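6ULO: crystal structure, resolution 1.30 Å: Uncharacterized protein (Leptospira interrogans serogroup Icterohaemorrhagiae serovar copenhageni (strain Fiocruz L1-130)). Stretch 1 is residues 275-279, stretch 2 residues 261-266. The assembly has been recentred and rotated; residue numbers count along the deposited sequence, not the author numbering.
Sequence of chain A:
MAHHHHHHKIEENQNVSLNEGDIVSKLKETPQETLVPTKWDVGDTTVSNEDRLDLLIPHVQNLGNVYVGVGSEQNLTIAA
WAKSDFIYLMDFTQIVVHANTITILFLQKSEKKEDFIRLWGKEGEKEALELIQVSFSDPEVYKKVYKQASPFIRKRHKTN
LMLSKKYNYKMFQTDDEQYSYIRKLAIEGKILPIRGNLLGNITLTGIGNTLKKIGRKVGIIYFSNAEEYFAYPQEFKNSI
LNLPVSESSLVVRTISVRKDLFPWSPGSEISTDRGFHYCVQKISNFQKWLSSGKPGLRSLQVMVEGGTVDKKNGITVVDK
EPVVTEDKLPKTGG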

# COMPACT_ATOMS: atom_id res chain seq x y z
N GLY A 275 11.58 -12.21 -9.03
CA GLY A 275 11.46 -10.79 -8.76
C GLY A 275 12.50 -10.36 -7.74
O GLY A 275 13.25 -11.16 -7.22
N PHE A 276 12.59 -9.05 -7.52
CA PHE A 276 11.80 -8.00 -8.15
C PHE A 276 12.73 -6.87 -8.55
O PHE A 276 13.80 -6.67 -7.93
CB PHE A 276 10.75 -7.44 -7.15
CG PHE A 276 9.62 -8.36 -6.90
CD1 PHE A 276 8.59 -8.47 -7.82
CD2 PHE A 276 9.60 -9.13 -5.76
CE1 PHE A 276 7.55 -9.36 -7.60
CE2 PHE A 276 8.57 -10.01 -5.53
CZ PHE A 276 7.55 -10.13 -6.45
N HIS A 277 12.31 -6.14 -9.58
CA HIS A 277 12.88 -4.85 -9.93
C HIS A 277 11.86 -3.79 -9.55
O HIS A 277 10.65 -3.99 -9.72
CB HIS A 277 13.17 -4.84 -11.44
CG HIS A 277 13.88 -3.61 -11.92
ND1 HIS A 277 15.25 -3.58 -12.10
CD2 HIS A 277 13.42 -2.40 -12.32
CE1 HIS A 277 15.60 -2.39 -12.56
NE2 HIS A 277 14.50 -1.66 -12.71
N TYR A 278 12.33 -2.67 -9.00
CA TYR A 278 11.47 -1.62 -8.46
C TYR A 278 11.36 -0.49 -9.47
O TYR A 278 12.30 -0.26 -10.25
CB TYR A 278 12.06 -1.13 -7.11
CG TYR A 278 12.01 -2.24 -6.10
CD1 TYR A 278 11.00 -2.29 -5.13
CD2 TYR A 278 12.95 -3.28 -6.12
CE1 TYR A 278 10.93 -3.36 -4.25
CE2 TYR A 278 12.88 -4.35 -5.25
CZ TYR A 278 11.87 -4.38 -4.31
OH TYR A 278 11.77 -5.44 -3.45
N CYS A 279 10.26 0.25 -9.43
CA CYS A 279 10.07 1.31 -10.40
C CYS A 279 9.23 2.42 -9.79
O CYS A 279 8.18 2.17 -9.17
CB CYS A 279 9.40 0.74 -11.65
SG CYS A 279 9.06 1.93 -12.95
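Stretch 2 (261-266) LFPWSP

Residues 261-266 form an irregular but largely extended segment that lies across stretch 1 rather than alongside it. From F262 to S265 the backbone runs at 96° to the direction of G275 to Y278, so the two segments cross almost at right angles. The closest pair of CA atoms is H277 CA and W264 CA, 4.6 Å apart, and the contact buries 365 Å² in all. P263, W264 and S265 share similar backbone angles, with phi between -60° and -70° and psi near 140°, an extended conformation that belongs to no regular strand.

At the start of stretch 1, G275 lies flat on the indole of W264. Its CA sits 3.5 Å from the centroid of the five-membered ring, only 9° off the ring normal, in a CH-pi contact, and its N approaches CE2 of W264 to 3.4 Å. The backbone angles of G275 (114/173) call for glycine, since a CB here would be jammed against the carbonyl oxygen of the preceding residue; it would also clash with CD1 of F276.

A cis peptide bond leads into F276, whose CA-to-CB bond points away from stretch 2. The residue therefore engages mainly through its carbonyl group: F276 O accepts a hydrogen bond from S265 N at 2.9 Å, with a nearly straight N-H...O angle of 164°. The same oxygen lies 3.3 Å from W264 CA in a CA-H...O contact, so two successive residues of stretch 2 converge on one acceptor.

H277, where the strand begins, has the largest covered area of any residue in either stretch. With chi1 in the t well, its imidazole reaches the backbone before W264, and ND1 donates a hydrogen bond to P263 O at 2.8 Å and 161°. This oxygen lies at the ring edge, near the imidazole plane, as suits an in-plane N-H donor. F262 covers a face of the same ring: its CB stands 3.6 Å from the imidazole centroid, 13° off the normal, and its phenyl ring presents an edge to that ring, with centroids 5.3 Å apart and planes at 62°. The imidazole is thus held both by a polar contact in its plane and by packing over its face.

Y278 makes a smaller contact. Its CA-to-CB bond points sideways, but the ring comes nearer, bringing CD2 to 3.2 Å from S265 OG, which lies at the ring edge. By C279 the strand has passed beyond the reach of stretch 2.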

# COMPACT_ATOMS: atom_id res chain seq x y z
N LEU A 261 16.86 -6.64 -18.86
CA LEU A 261 16.73 -5.19 -18.90
C LEU A 261 16.59 -4.59 -17.51
O LEU A 261 17.09 -3.48 -17.25
CB LEU A 261 15.47 -4.79 -19.66
CG LEU A 261 15.45 -5.22 -21.12
CD1 LEU A 261 14.10 -4.74 -21.69
CD2 LEU A 261 16.63 -4.61 -21.90
N PHE A 262 15.94 -5.33 -16.61
CA PHE A 262 15.48 -4.83 -15.32
C PHE A 262 15.92 -5.82 -14.26
O PHE A 262 15.12 -6.62 -13.75
CB PHE A 262 13.95 -4.66 -15.34
CG PHE A 262 13.47 -3.75 -16.42
CD1 PHE A 262 13.79 -2.41 -16.41
CD2 PHE A 262 12.70 -4.23 -17.47
CE1 PHE A 262 13.34 -1.55 -17.43
CE2 PHE A 262 12.26 -3.38 -18.49
CZ PHE A 262 12.60 -2.04 -18.47
N PRO A 263 17.19 -5.80 -13.88
CA PRO A 263 17.70 -6.85 -12.99
C PRO A 263 17.03 -6.80 -11.61
O PRO A 263 16.68 -5.73 -11.10
CB PRO A 263 19.21 -6.56 -12.90
CG PRO A 263 19.53 -5.77 -14.15
CD PRO A 263 18.27 -4.96 -14.42
N TRP A 264 16.83 -7.97 -11.02
CA TRP A 264 16.22 -8.02 -9.69
C TRP A 264 17.20 -7.48 -8.66
O TRP A 264 18.40 -7.75 -8.71
CB TRP A 264 15.80 -9.45 -9.35
CG TRP A 264 14.80 -9.96 -10.34
CD1 TRP A 264 14.05 -9.21 -11.20
CD2 TRP A 264 14.48 -11.32 -10.60
NE1 TRP A 264 13.26 -10.02 -11.96
CE2 TRP A 264 13.52 -11.33 -11.63
CE3 TRP A 264 14.94 -12.54 -10.09
CZ2 TRP A 264 12.98 -12.51 -12.14
CZ3 TRP A 264 14.40 -13.71 -10.59
CH2 TRP A 264 13.44 -13.69 -11.61
N SER A 265 16.70 -6.70 -7.73
CA SER A 265 17.57 -6.05 -6.77
C SER A 265 18.37 -7.08 -5.98
O SER A 265 17.84 -8.14 -5.62
CB SER A 265 16.74 -5.22 -5.79
OG SER A 265 15.92 -4.32 -6.51
N PRO A 266 19.64 -6.79 -5.69
CA PRO A 266 20.39 -7.64 -4.75
C PRO A 266 19.61 -7.81 -3.45
O PRO A 266 19.05 -6.85 -2.89
CB PRO A 266 21.69 -6.85 -4.52
CG PRO A 266 21.79 -5.89 -5.61
CD PRO A 266 20.39 -5.59 -6.08